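Local structure of TatD-related deoxyribonuclease (Thermotoga maritima, 1J6O) at residues H19-Q24 with L51-K56; D26-A31 with G225-P230; K56-S61 with I67-G72; F43-G48 with R261-V266; E124-A129 with L134-H139. The protein probably acts as a metal-dependent deoxyribonuclease of the TatD family, hydrolysing ester bonds of DNA in an active site at one end of a TIM barrel. All coordinates share one frame; numbering follows the deposited sequence.

Contact 1 (H19-Q24 with L51-K56); sequences HLHFHQ and LEDSKK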
# COMPACT_ATOMS: atom_id res chain seq x y z
N HIS A 19 1.85 4.22 7.88
CA HIS A 19 0.85 4.40 8.95
C HIS A 19 1.56 5.33 9.94
O HIS A 19 1.78 4.96 11.13
CB HIS A 19 0.54 3.07 9.67
CG HIS A 19 0.10 1.97 8.75
ND1 HIS A 19 -1.15 1.96 8.16
CD2 HIS A 19 0.71 0.82 8.37
CE1 HIS A 19 -1.29 0.84 7.47
NE2 HIS A 19 -0.18 0.13 7.59
N LEU A 20 1.88 6.53 9.48
CA LEU A 20 2.59 7.50 10.31
C LEU A 20 1.81 8.02 11.50
O LEU A 20 2.39 8.56 12.45
CB LEU A 20 3.08 8.66 9.43
CG LEU A 20 4.17 8.25 8.43
CD1 LEU A 20 4.30 9.30 7.30
CD2 LEU A 20 5.48 8.09 9.18
N HIS A 21 0.50 7.82 11.45
CA HIS A 21 -0.38 8.26 12.52
C HIS A 21 -0.49 7.25 13.65
O HIS A 21 -1.16 7.52 14.65
CB HIS A 21 -1.77 8.60 11.97
CG HIS A 21 -2.42 7.46 11.26
ND1 HIS A 21 -1.87 6.88 10.12
CD2 HIS A 21 -3.51 6.72 11.57
CE1 HIS A 21 -2.60 5.82 9.78
NE2 HIS A 21 -3.60 5.70 10.65
N PHE A 22 0.15 6.08 13.52
CA PHE A 22 0.09 5.08 14.57
C PHE A 22 0.86 5.60 15.77
O PHE A 22 1.76 6.46 15.63
CB PHE A 22 0.67 3.75 14.10
CG PHE A 22 -0.26 2.94 13.22
CD1 PHE A 22 -1.45 3.49 12.72
CD2 PHE A 22 0.03 1.60 12.92
CE1 PHE A 22 -2.34 2.72 11.95
CE2 PHE A 22 -0.87 0.83 12.14
CZ PHE A 22 -2.04 1.39 11.67
N HIS A 23 0.52 5.09 16.95
CA HIS A 23 1.19 5.53 18.17
C HIS A 23 2.70 5.33 18.24
O HIS A 23 3.38 6.01 19.03
CB HIS A 23 0.49 4.91 19.39
CG HIS A 23 0.92 3.51 19.70
ND1 HIS A 23 2.10 3.22 20.36
CD2 HIS A 23 0.32 2.32 19.46
CE1 HIS A 23 2.20 1.91 20.52
NE2 HIS A 23 1.13 1.34 19.99
N GLN A 24 3.25 4.42 17.44
CA GLN A 24 4.69 4.20 17.47
C GLN A 24 5.46 5.44 16.97
O GLN A 24 6.66 5.55 17.13
CB GLN A 24 5.08 2.98 16.62
CG GLN A 24 4.71 1.64 17.27
CD GLN A 24 3.28 1.25 17.00
OE1 GLN A 24 2.54 1.96 16.31
NE2 GLN A 24 2.87 0.10 17.54
N LEU A 51 -12.63 3.26 10.37
CA LEU A 51 -13.14 4.62 10.33
C LEU A 51 -12.40 5.63 11.21
O LEU A 51 -12.05 6.72 10.73
CB LEU A 51 -14.64 4.64 10.67
CG LEU A 51 -15.67 4.61 9.53
CD1 LEU A 51 -15.14 3.90 8.33
CD2 LEU A 51 -16.99 4.00 10.03
N GLU A 52 -12.19 5.31 12.47
CA GLU A 52 -11.50 6.25 13.37
C GLU A 52 -10.06 6.48 12.94
O GLU A 52 -9.54 7.60 12.97
CB GLU A 52 -11.49 5.73 14.81
CG GLU A 52 -12.85 5.61 15.47
CD GLU A 52 -13.77 4.63 14.74
OE1 GLU A 52 -13.32 3.50 14.43
OE2 GLU A 52 -14.94 5.01 14.50
N ASP A 53 -9.40 5.39 12.58
CA ASP A 53 -8.02 5.47 12.15
C ASP A 53 -7.87 6.21 10.81
O ASP A 53 -6.88 6.97 10.59
CB ASP A 53 -7.45 4.04 12.10
CG ASP A 53 -5.98 4.04 11.78
OD1 ASP A 53 -5.16 4.30 12.71
OD2 ASP A 53 -5.66 3.81 10.60
N SER A 54 -8.84 6.03 9.92
CA SER A 54 -8.76 6.71 8.65
C SER A 54 -8.88 8.21 8.87
O SER A 54 -8.24 9.00 8.15
CB SER A 54 -9.86 6.22 7.70
OG SER A 54 -9.56 4.92 7.22
N LYS A 55 -9.70 8.61 9.84
CA LYS A 55 -9.87 10.05 10.13
C LYS A 55 -8.52 10.63 10.62
O LYS A 55 -8.13 11.72 10.23
CB LYS A 55 -10.96 10.27 11.21
CG LYS A 55 -11.58 11.69 11.28
CD LYS A 55 -10.62 12.81 11.54
CE LYS A 55 -11.34 14.15 11.83
NZ LYS A 55 -11.85 14.86 10.62
N LYS A 56 -7.79 9.88 11.45
CA LYS A 56 -6.49 10.35 11.96
C LYS A 56 -5.49 10.45 10.81
O LYS A 56 -4.67 11.37 10.78
CB LYS A 56 -5.94 9.41 13.02
CG LYS A 56 -6.75 9.44 14.31
CD LYS A 56 -6.27 8.38 15.30
CE LYS A 56 -5.32 8.96 16.34
NZ LYS A 56 -4.09 9.55 15.76
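The imidazole of His-21 presents its edge to the carboxylate of Asp-53, while one of its faces lies beneath CD1 of Phe-22, which sits toward the ring's rim. The phenyl ring of Phe-22 in turn carries CB of His-19 over the centre of one face, and its CE1 comes to 3.3 Å from OD1 of Asp-53. Loop 19-24 thus offers helix 51-56 two neighbouring rings, one bonding and one merely leaning on the acid. The bond runs from His-21 NE2 to Asp-53 OD2, 2.8 Å long and nearly straight at 176°. It leaves almost in the plane of the imidazole but reaches the oxygen from above the carboxylate plane, the two flat groups being turned 44° apart. Asp-53 reaches the ring with CG trans to its backbone N (chi1 -175°), which swings the carboxylate off the helix toward the loop. A histidine suits this place, since a flat N-H donor can meet an acid while its carbons pack: CD2 rests 3.9 Å from CB of Lys-56. The ammonium of Lys-56 lies beside the loop backbone, NZ 3.7 Å from the carbonyl O of His-21. Asp-53 OD2 also accepts the backbone N-H of Val-49, so this oxygen ties together the loop and the start of the helix. His-19 to Phe-22 form a type I beta turn. The whole is a histidine-carboxylate hydrogen bond joining the loop after strand 13-18 to the start of helix 51-61, beside His-19, a predicted metal ligand of the TatD site.

Contact 2 (D26-A31 with G225-P230); sequences DDDRNA and GKRNEP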
# COMPACT_ATOMS: atom_id res chain seq x y z
N ASP A 26 4.35 8.60 17.86
CA ASP A 26 3.94 9.71 18.70
C ASP A 26 5.03 10.65 19.18
O ASP A 26 4.80 11.85 19.29
CB ASP A 26 3.19 9.22 19.96
CG ASP A 26 1.78 8.76 19.68
OD1 ASP A 26 1.29 8.94 18.54
OD2 ASP A 26 1.15 8.22 20.62
N ASP A 27 6.21 10.14 19.45
CA ASP A 27 7.26 11.03 19.93
C ASP A 27 8.08 11.79 18.91
O ASP A 27 8.69 12.81 19.27
CB ASP A 27 8.24 10.26 20.83
CG ASP A 27 7.55 9.48 21.94
OD1 ASP A 27 6.70 10.05 22.65
OD2 ASP A 27 7.87 8.29 22.11
N ASP A 28 8.08 11.33 17.65
CA ASP A 28 8.89 12.00 16.62
C ASP A 28 8.34 12.11 15.20
O ASP A 28 9.10 12.30 14.24
CB ASP A 28 10.26 11.32 16.54
CG ASP A 28 10.18 9.88 15.99
OD1 ASP A 28 9.07 9.32 15.89
OD2 ASP A 28 11.26 9.32 15.66
N ARG A 29 7.03 12.02 15.08
CA ARG A 29 6.34 12.11 13.80
C ARG A 29 6.73 13.39 13.04
O ARG A 29 6.98 13.36 11.83
CB ARG A 29 4.83 12.10 14.13
CG ARG A 29 3.90 12.19 12.99
CD ARG A 29 2.47 12.08 13.55
NE ARG A 29 2.22 10.75 14.08
CZ ARG A 29 1.92 10.51 15.35
NH1 ARG A 29 1.84 11.52 16.22
NH2 ARG A 29 1.71 9.27 15.76
N ASN A 30 6.76 14.53 13.74
CA ASN A 30 7.14 15.79 13.08
C ASN A 30 8.52 15.71 12.45
O ASN A 30 8.72 16.13 11.31
CB ASN A 30 7.15 16.96 14.06
CG ASN A 30 5.79 17.25 14.65
OD1 ASN A 30 4.79 16.69 14.21
ND2 ASN A 30 5.75 18.12 15.66
N ALA A 31 9.48 15.17 13.19
CA ALA A 31 10.85 15.04 12.70
C ALA A 31 10.96 14.08 11.52
O ALA A 31 11.69 14.32 10.54
CB ALA A 31 11.77 14.57 13.84
N GLY A 225 13.73 -5.87 14.37
CA GLY A 225 13.51 -5.55 15.76
C GLY A 225 13.37 -4.06 16.03
O GLY A 225 13.27 -3.67 17.19
N LYS A 226 13.37 -3.23 14.98
CA LYS A 226 13.25 -1.78 15.16
C LYS A 226 12.01 -1.29 14.46
O LYS A 226 11.48 -1.96 13.59
CB LYS A 226 14.46 -1.04 14.57
CG LYS A 226 15.81 -1.39 15.22
CD LYS A 226 15.90 -0.80 16.64
CE LYS A 226 17.09 -1.38 17.43
NZ LYS A 226 18.36 -1.40 16.65
N ARG A 227 11.54 -0.11 14.87
CA ARG A 227 10.34 0.48 14.26
C ARG A 227 10.75 0.79 12.83
O ARG A 227 11.83 1.29 12.59
CB ARG A 227 9.99 1.80 14.94
CG ARG A 227 8.80 2.51 14.33
CD ARG A 227 8.69 3.88 14.93
NE ARG A 227 9.75 4.74 14.40
CZ ARG A 227 9.93 6.00 14.77
NH1 ARG A 227 9.11 6.53 15.68
NH2 ARG A 227 10.91 6.74 14.23
N ASN A 228 9.88 0.51 11.86
CA ASN A 228 10.22 0.79 10.46
C ASN A 228 9.75 2.22 10.17
O ASN A 228 8.88 2.74 10.86
CB ASN A 228 9.46 -0.20 9.58
CG ASN A 228 9.97 -0.24 8.14
OD1 ASN A 228 11.00 0.34 7.81
ND2 ASN A 228 9.23 -0.93 7.28
N GLU A 229 10.38 2.88 9.19
CA GLU A 229 10.00 4.24 8.81
C GLU A 229 10.42 4.44 7.36
O GLU A 229 11.29 3.70 6.84
CB GLU A 229 10.63 5.28 9.73
CG GLU A 229 12.12 5.29 9.77
CD GLU A 229 12.62 6.37 10.68
OE1 GLU A 229 12.67 7.53 10.23
OE2 GLU A 229 12.93 6.05 11.86
N PRO A 230 9.85 5.46 6.68
CA PRO A 230 10.13 5.76 5.27
C PRO A 230 11.57 5.83 4.81
O PRO A 230 11.88 5.30 3.75
CB PRO A 230 9.39 7.07 5.03
CG PRO A 230 8.18 6.90 5.91
CD PRO A 230 8.83 6.40 7.19
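A three-residue salt-bridge network, Asp-28, Arg-227 and Glu-229, joins the start of helix 29-34 to the loop that follows the last barrel strand, at the surface of the TIM barrel. Arg-227 meets Asp-28 end-on, the two side chains coming from opposite directions. Its NH1 donates to Asp-28 OD1 at 2.8 Å, and its NH2 donates to Asp-28 OD2 at 3.0 Å, so each carboxylate oxygen receives one N-H. Both Asp-28 oxygens lie near the guanidinium plane and both are met on their syn side, although the two flat groups are tilted 33° from one another. Arginine suits the place because its planar, forked end can serve a two-oxygen acid and still have N-H groups left: NH1 also bonds the carbonyl O of Gln-24. Asp-28, at the N-cap position, turns its acid across to the arginine and makes no capping bond, its chi1 of 68° placing CG between the backbone N and the carbonyl carbon. A leucine in place of Arg-227 would probably leave the carboxylates of Asp-28 and Glu-229 without their shared positive mate, and the loop less firmly tied to the helix start. Arg-29, in the first turn of the helix, donates from NH2 to the anti lone pair of Asp-26 OD1. The network's third member binds more loosely: Arg-227 NH2 reaches Glu-229 OE2 at 3.2 Å, meeting that oxygen from above the carboxylate plane.

Contact 3 (K56-S61 with I67-G72); sequences KSLDLS and IFCSVG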
# COMPACT_ATOMS: atom_id res chain seq x y z
N LYS A 56 -7.79 9.88 11.45
CA LYS A 56 -6.49 10.35 11.96
C LYS A 56 -5.49 10.45 10.81
O LYS A 56 -4.67 11.37 10.78
CB LYS A 56 -5.94 9.41 13.02
CG LYS A 56 -6.75 9.44 14.31
CD LYS A 56 -6.27 8.38 15.30
CE LYS A 56 -5.32 8.96 16.34
NZ LYS A 56 -4.09 9.55 15.76
N SER A 57 -5.55 9.48 9.90
CA SER A 57 -4.65 9.46 8.74
C SER A 57 -4.96 10.71 7.90
O SER A 57 -4.06 11.43 7.48
CB SER A 57 -4.88 8.19 7.91
OG SER A 57 -4.06 8.16 6.75
N LEU A 58 -6.24 10.97 7.65
CA LEU A 58 -6.57 12.15 6.85
C LEU A 58 -6.11 13.44 7.50
O LEU A 58 -5.56 14.33 6.84
CB LEU A 58 -8.08 12.21 6.60
CG LEU A 58 -8.62 13.42 5.80
CD1 LEU A 58 -7.90 13.55 4.45
CD2 LEU A 58 -10.12 13.23 5.62
N ASP A 59 -6.33 13.55 8.79
CA ASP A 59 -5.93 14.75 9.50
C ASP A 59 -4.44 14.95 9.41
O ASP A 59 -3.96 16.08 9.24
CB ASP A 59 -6.40 14.71 10.95
CG ASP A 59 -7.88 15.03 11.06
OD1 ASP A 59 -8.46 15.43 10.03
OD2 ASP A 59 -8.47 14.89 12.15
N LEU A 60 -3.69 13.86 9.49
CA LEU A 60 -2.24 14.00 9.42
C LEU A 60 -1.79 14.38 8.00
O LEU A 60 -0.89 15.21 7.84
CB LEU A 60 -1.58 12.69 9.82
CG LEU A 60 -0.05 12.64 9.74
CD1 LEU A 60 0.56 13.72 10.65
CD2 LEU A 60 0.40 11.23 10.18
N SER A 61 -2.41 13.79 6.98
CA SER A 61 -2.03 14.09 5.60
C SER A 61 -2.24 15.55 5.31
O SER A 61 -1.51 16.15 4.53
CB SER A 61 -2.85 13.26 4.60
OG SER A 61 -4.17 13.75 4.52
N ILE A 67 2.33 14.14 2.08
CA ILE A 67 1.54 13.01 2.54
C ILE A 67 0.14 13.05 1.92
O ILE A 67 -0.53 14.09 1.94
CB ILE A 67 1.38 13.04 4.07
CG1 ILE A 67 2.76 12.97 4.75
CG2 ILE A 67 0.55 11.85 4.52
CD1 ILE A 67 2.67 13.17 6.26
N PHE A 68 -0.26 11.92 1.33
CA PHE A 68 -1.58 11.78 0.72
C PHE A 68 -2.21 10.70 1.57
O PHE A 68 -1.50 9.98 2.30
CB PHE A 68 -1.50 11.40 -0.76
CG PHE A 68 -0.89 12.49 -1.57
CD1 PHE A 68 0.50 12.58 -1.71
CD2 PHE A 68 -1.69 13.50 -2.10
CE1 PHE A 68 1.09 13.68 -2.37
CE2 PHE A 68 -1.12 14.60 -2.76
CZ PHE A 68 0.27 14.68 -2.89
N CYS A 69 -3.52 10.54 1.44
CA CYS A 69 -4.25 9.57 2.25
C CYS A 69 -5.09 8.48 1.55
O CYS A 69 -5.56 8.68 0.44
CB CYS A 69 -5.19 10.42 3.13
SG CYS A 69 -6.24 9.63 4.35
N SER A 70 -5.22 7.32 2.21
CA SER A 70 -6.03 6.22 1.69
C SER A 70 -6.95 5.95 2.88
O SER A 70 -6.47 5.85 4.02
CB SER A 70 -5.23 4.95 1.40
OG SER A 70 -6.08 3.98 0.82
N VAL A 71 -8.25 5.83 2.63
CA VAL A 71 -9.19 5.57 3.72
C VAL A 71 -9.88 4.24 3.46
O VAL A 71 -10.19 3.89 2.31
CB VAL A 71 -10.26 6.69 3.86
CG1 VAL A 71 -9.57 8.02 4.15
CG2 VAL A 71 -11.13 6.81 2.58
N GLY A 72 -10.10 3.50 4.54
CA GLY A 72 -10.75 2.20 4.41
C GLY A 72 -10.82 1.44 5.72
O GLY A 72 -10.46 1.94 6.79
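Ile-67, Cys-69 and Ser-61 lose the most surface where helix 56-61 lies on strand 67-71. CG2 of Ile-67 presses on the last helical residue, 3.6 Å from CA and 3.7 Å from CB of Ser-61, while its CD1 reaches out to CG of Leu-60. Two residues on, Cys-69 points toward the helix. With its sulfur trans to the backbone N (chi1 -177°), SG lies 3.6 Å from CA of Leu-58 and 3.9 Å from its CB, and also 3.6 Å from OG of Ser-57. The small side chains of Ser-57, Ser-61 and Cys-69 go with the close approach of the short axes, 7.4 Å. Serine is tolerated because its hydroxyl has a partner: Ser-61 OG bonds back to Leu-58 O at 2.8 Å, leaving its CB to meet the strand, and Ser-57 OG is bonded to Asn-46 ND2. The carbonyl oxygens of Ser-61 and Ile-67 lie close together as two acceptors, and Lys-97 NZ donates to both. The helix runs nearly antiparallel to the strand, at 163°, as in a beta-alpha-beta crossover: it follows strand 41-47 and returns the chain to strand 67-71, which is bordered in the sheet by strands 41-47 and 98-107.

Contact 4 (F43-G48 with R261-V266); sequences FVVNVG and RIFLEV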
# COMPACT_ATOMS: atom_id res chain seq x y z
N PHE A 43 7.02 11.49 -1.68
CA PHE A 43 5.70 11.57 -1.03
C PHE A 43 5.39 10.22 -0.48
O PHE A 43 6.10 9.23 -0.76
CB PHE A 43 4.54 12.04 -1.96
CG PHE A 43 4.09 11.04 -3.01
CD1 PHE A 43 4.68 11.01 -4.27
CD2 PHE A 43 3.01 10.17 -2.76
CE1 PHE A 43 4.21 10.14 -5.26
CE2 PHE A 43 2.53 9.31 -3.74
CZ PHE A 43 3.12 9.28 -4.99
N VAL A 44 4.38 10.16 0.38
CA VAL A 44 4.01 8.87 0.93
C VAL A 44 2.50 8.78 0.90
O VAL A 44 1.80 9.81 0.88
CB VAL A 44 4.48 8.66 2.41
CG1 VAL A 44 5.93 9.09 2.60
CG2 VAL A 44 3.53 9.33 3.37
N VAL A 45 1.99 7.55 0.85
CA VAL A 45 0.55 7.37 0.83
C VAL A 45 0.30 6.80 2.23
O VAL A 45 0.73 5.68 2.52
CB VAL A 45 0.09 6.36 -0.20
CG1 VAL A 45 -1.44 6.15 -0.04
CG2 VAL A 45 0.43 6.86 -1.62
N ASN A 46 -0.35 7.59 3.09
CA ASN A 46 -0.64 7.19 4.47
C ASN A 46 -2.01 6.51 4.49
O ASN A 46 -3.02 7.11 4.17
CB ASN A 46 -0.59 8.41 5.36
CG ASN A 46 -0.25 8.05 6.76
OD1 ASN A 46 0.89 7.66 7.05
ND2 ASN A 46 -1.23 8.15 7.63
N VAL A 47 -2.01 5.27 4.95
CA VAL A 47 -3.18 4.43 5.01
C VAL A 47 -3.94 4.20 6.30
O VAL A 47 -3.35 3.82 7.30
CB VAL A 47 -2.74 3.03 4.47
CG1 VAL A 47 -3.95 2.19 4.16
CG2 VAL A 47 -1.88 3.20 3.19
N GLY A 48 -5.26 4.33 6.22
CA GLY A 48 -6.11 4.11 7.40
C GLY A 48 -6.55 2.66 7.50
O GLY A 48 -6.53 1.95 6.48
N ARG A 261 1.81 7.87 -11.14
CA ARG A 261 0.72 7.60 -12.05
C ARG A 261 -0.52 7.05 -11.37
O ARG A 261 -1.64 7.48 -11.64
CB ARG A 261 1.18 6.62 -13.13
CG ARG A 261 0.15 6.35 -14.20
CD ARG A 261 0.61 5.25 -15.16
NE ARG A 261 0.64 3.94 -14.52
CZ ARG A 261 1.76 3.26 -14.27
NH1 ARG A 261 2.94 3.76 -14.61
NH2 ARG A 261 1.68 2.07 -13.68
N ILE A 262 -0.32 6.10 -10.47
CA ILE A 262 -1.45 5.50 -9.77
C ILE A 262 -2.19 6.39 -8.80
O ILE A 262 -3.42 6.52 -8.85
CB ILE A 262 -0.97 4.24 -8.98
CG1 ILE A 262 -0.59 3.13 -9.97
CG2 ILE A 262 -2.08 3.71 -8.08
CD1 ILE A 262 0.06 1.92 -9.33
N PHE A 263 -1.44 7.04 -7.93
CA PHE A 263 -2.02 7.89 -6.92
C PHE A 263 -2.20 9.37 -7.18
O PHE A 263 -3.17 9.97 -6.69
CB PHE A 263 -1.19 7.71 -5.64
CG PHE A 263 -1.19 6.29 -5.13
CD1 PHE A 263 -2.31 5.77 -4.52
CD2 PHE A 263 -0.06 5.49 -5.27
CE1 PHE A 263 -2.32 4.47 -4.03
CE2 PHE A 263 -0.04 4.18 -4.79
CZ PHE A 263 -1.17 3.67 -4.16
N LEU A 264 -1.29 9.96 -7.95
CA LEU A 264 -1.43 11.40 -8.18
C LEU A 264 -2.03 11.93 -9.45
O LEU A 264 -2.39 13.10 -9.49
CB LEU A 264 -0.07 12.06 -7.97
CG LEU A 264 0.51 11.77 -6.59
CD1 LEU A 264 1.82 12.52 -6.39
CD2 LEU A 264 -0.52 12.13 -5.50
N GLU A 265 -2.15 11.10 -10.47
CA GLU A 265 -2.73 11.60 -11.70
C GLU A 265 -4.19 11.95 -11.49
O GLU A 265 -4.93 11.21 -10.82
CB GLU A 265 -2.57 10.56 -12.81
CG GLU A 265 -2.27 11.19 -14.18
CD GLU A 265 -1.62 10.22 -15.14
OE1 GLU A 265 -2.33 9.41 -15.78
OE2 GLU A 265 -0.37 10.27 -15.26
N VAL A 266 -4.61 13.09 -12.03
CA VAL A 266 -5.98 13.51 -11.88
C VAL A 266 -6.87 12.48 -12.59
O VAL A 266 -6.65 12.15 -13.75
CB VAL A 266 -6.20 14.92 -12.51
CG1 VAL A 266 -7.65 15.35 -12.32
CG2 VAL A 266 -5.29 15.93 -11.86
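A chi1 of 72° sets the ring of Phe-43 between its backbone N and carbonyl carbon, and Leu-264, with CG trans to its carbonyl carbon, sends a methyl back to meet it. The two side chains approach from opposite directions. Leu-264 CD1 lies over one face of the phenyl ring, 3.8 Å from the centroid and 21° off the normal, a CH-pi contact whose closest carbon is Phe-43 CE1 at 3.6 Å. The same interaction recurs with the roles reversed between strand and helix: CG2 of Val-45 stands over the ring of Phe-263, 3.9 Å from the centroid and 12° off the normal. The opposite face of that ring is backed by CG2 of Ile-262. Rings and branched aliphatics suit the place, since a broad flat face can receive a methyl without demanding a polar partner. An alanine at Phe-43 is likely to deprive Leu-264 CD1 of the face it rests on and open a gap beside CB of Phe-263. The end of helix 248-264 probably covers the N-terminal mouth of the barrel, opposite the predicted metal ligands, with Phe-43 meeting Phe-68 on strand 67-71 and Phe-263 reaching Thr-16 on strand 13-18.

Contact 5 (E124-A129 with L134-H139); sequences EQIELA and LPLVVH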
# COMPACT_ATOMS: atom_id res chain seq x y z
N GLU A 124 -17.78 -4.19 -0.76
CA GLU A 124 -18.35 -2.87 -0.66
C GLU A 124 -17.34 -1.74 -0.88
O GLU A 124 -17.70 -0.69 -1.42
CB GLU A 124 -19.08 -2.72 0.68
CG GLU A 124 -20.10 -3.86 0.86
CD GLU A 124 -21.10 -3.64 1.98
OE1 GLU A 124 -20.67 -3.28 3.09
OE2 GLU A 124 -22.32 -3.86 1.76
N GLN A 125 -16.09 -1.96 -0.49
CA GLN A 125 -15.08 -0.92 -0.68
C GLN A 125 -14.60 -0.89 -2.14
O GLN A 125 -14.27 0.18 -2.70
CB GLN A 125 -13.93 -1.13 0.28
CG GLN A 125 -14.34 -0.75 1.70
CD GLN A 125 -13.25 -0.98 2.71
OE1 GLN A 125 -12.36 -0.14 2.88
NE2 GLN A 125 -13.30 -2.12 3.38
N ILE A 126 -14.56 -2.07 -2.76
CA ILE A 126 -14.15 -2.16 -4.15
C ILE A 126 -15.23 -1.38 -4.91
O ILE A 126 -14.92 -0.60 -5.83
CB ILE A 126 -14.18 -3.63 -4.63
CG1 ILE A 126 -13.00 -4.38 -4.02
CG2 ILE A 126 -14.18 -3.70 -6.15
CD1 ILE A 126 -13.07 -5.89 -4.28
N GLU A 127 -16.50 -1.58 -4.56
CA GLU A 127 -17.59 -0.87 -5.24
C GLU A 127 -17.48 0.64 -5.04
O GLU A 127 -17.75 1.43 -5.97
CB GLU A 127 -18.96 -1.38 -4.79
CG GLU A 127 -19.10 -2.84 -5.16
CD GLU A 127 -20.44 -3.46 -4.79
OE1 GLU A 127 -20.91 -3.28 -3.64
OE2 GLU A 127 -21.00 -4.15 -5.64
N LEU A 128 -17.08 1.06 -3.84
CA LEU A 128 -16.94 2.48 -3.60
C LEU A 128 -15.79 3.06 -4.44
O LEU A 128 -15.91 4.14 -5.02
CB LEU A 128 -16.66 2.76 -2.12
CG LEU A 128 -16.36 4.22 -1.80
CD1 LEU A 128 -17.57 5.12 -2.07
CD2 LEU A 128 -15.95 4.34 -0.35
N ALA A 129 -14.68 2.34 -4.51
CA ALA A 129 -13.54 2.81 -5.30
C ALA A 129 -13.95 2.95 -6.78
O ALA A 129 -13.54 3.91 -7.47
CB ALA A 129 -12.36 1.85 -5.15
N LEU A 134 -11.27 5.84 -7.67
CA LEU A 134 -10.03 5.91 -6.89
C LEU A 134 -9.39 4.52 -6.89
O LEU A 134 -10.08 3.51 -6.89
CB LEU A 134 -10.33 6.29 -5.43
CG LEU A 134 -10.74 7.73 -5.14
CD1 LEU A 134 -11.09 7.87 -3.64
CD2 LEU A 134 -9.60 8.71 -5.54
N PRO A 135 -8.04 4.45 -6.93
CA PRO A 135 -7.33 3.17 -6.93
C PRO A 135 -7.49 2.51 -5.57
O PRO A 135 -7.78 3.18 -4.57
CB PRO A 135 -5.88 3.59 -7.23
CG PRO A 135 -5.78 4.92 -6.66
CD PRO A 135 -7.10 5.58 -7.07
N LEU A 136 -7.35 1.20 -5.55
CA LEU A 136 -7.48 0.44 -4.32
C LEU A 136 -6.12 0.07 -3.76
O LEU A 136 -5.19 -0.18 -4.51
CB LEU A 136 -8.26 -0.86 -4.59
CG LEU A 136 -9.76 -0.69 -4.82
CD1 LEU A 136 -10.29 -1.74 -5.80
CD2 LEU A 136 -10.46 -0.78 -3.47
N VAL A 137 -6.02 0.08 -2.43
CA VAL A 137 -4.80 -0.28 -1.70
C VAL A 137 -5.32 -1.58 -1.08
O VAL A 137 -6.05 -1.56 -0.10
CB VAL A 137 -4.47 0.78 -0.63
CG1 VAL A 137 -3.48 0.25 0.36
CG2 VAL A 137 -3.91 2.02 -1.33
N VAL A 138 -4.92 -2.71 -1.67
CA VAL A 138 -5.35 -4.04 -1.23
C VAL A 138 -4.42 -4.85 -0.37
O VAL A 138 -3.22 -4.95 -0.62
CB VAL A 138 -5.75 -4.89 -2.48
CG1 VAL A 138 -6.37 -6.24 -2.07
CG2 VAL A 138 -6.72 -4.10 -3.35
N HIS A 139 -5.00 -5.45 0.66
CA HIS A 139 -4.27 -6.27 1.61
C HIS A 139 -4.74 -7.70 1.40
O HIS A 139 -5.93 -7.96 1.47
CB HIS A 139 -4.62 -5.82 3.03
CG HIS A 139 -4.10 -6.72 4.11
ND1 HIS A 139 -2.89 -6.51 4.73
CD2 HIS A 139 -4.63 -7.82 4.70
CE1 HIS A 139 -2.70 -7.43 5.66
NE2 HIS A 139 -3.75 -8.24 5.65
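The carbonyl O of Ala-129 accepts the backbone N-H of Leu-134 at 3.0 Å, with an angle of 147° at the hydrogen, and this bond ties the end of helix 115-132 to the approach of strand 136-141. The same alanine carries the largest share of the packing. Its CB lies 3.3 Å from the carbonyl O of Leu-134 and 3.6 Å from CG of Leu-136, a close fit that the small methyl of alanine suits. Leu-136 points at the helix from the first position of the strand. Its CG is trans to its carbonyl carbon (chi1 -73°), and the two methyls divide the helix surface: CD2 lies 3.7 Å from Ala-129 CB and 4.0 Å from Ile-126 CA, while CD1 meets CG1 of Ile-126 at 4.2 Å. The two side chains cross at about a right angle, so they meet at CG1 and CD1 rather than along their length. Ile-126 is also packed on Ile-150 and Leu-151 of helix 144-153. The axes of helix 124-129 and strand 136-139 run nearly antiparallel, at 161°, the helix-to-strand return of a beta-alpha-beta unit from strand 98-107. The strand goes on to His-139, a predicted ligand of a second divalent cation. Between the segments the chemistry is a single backbone bond at the turn and otherwise apolar contact, which suggests that shape complementarity rather than side-chain polarity sets the helix on its strand.

All five contacts belong to one TIM barrel, whose parallel strands follow chain order. Contacts 1 and 3, with centres about 8 Å apart, share Lys-56 and helix 51-61, and contact 1 closes before contact 3 opens. Contacts 1 and 2 touch, their centres about 13 Å apart and their segments alternating along the chain. Contacts 3 and 4 meet on neighbouring strands 67-71 and 41-47. Contact 5 reaches the same sheet further round, and both it and contact 3 are nested inside the loop closed by contact 4. Contact 2 lies about 28 Å from contact 5, centre to centre. Contacts 1 and 5 contain predicted metal ligands, His-19 and His-139, whereas contacts 2 and 4 bring late parts of the chain against early ones, as closing a barrel requires.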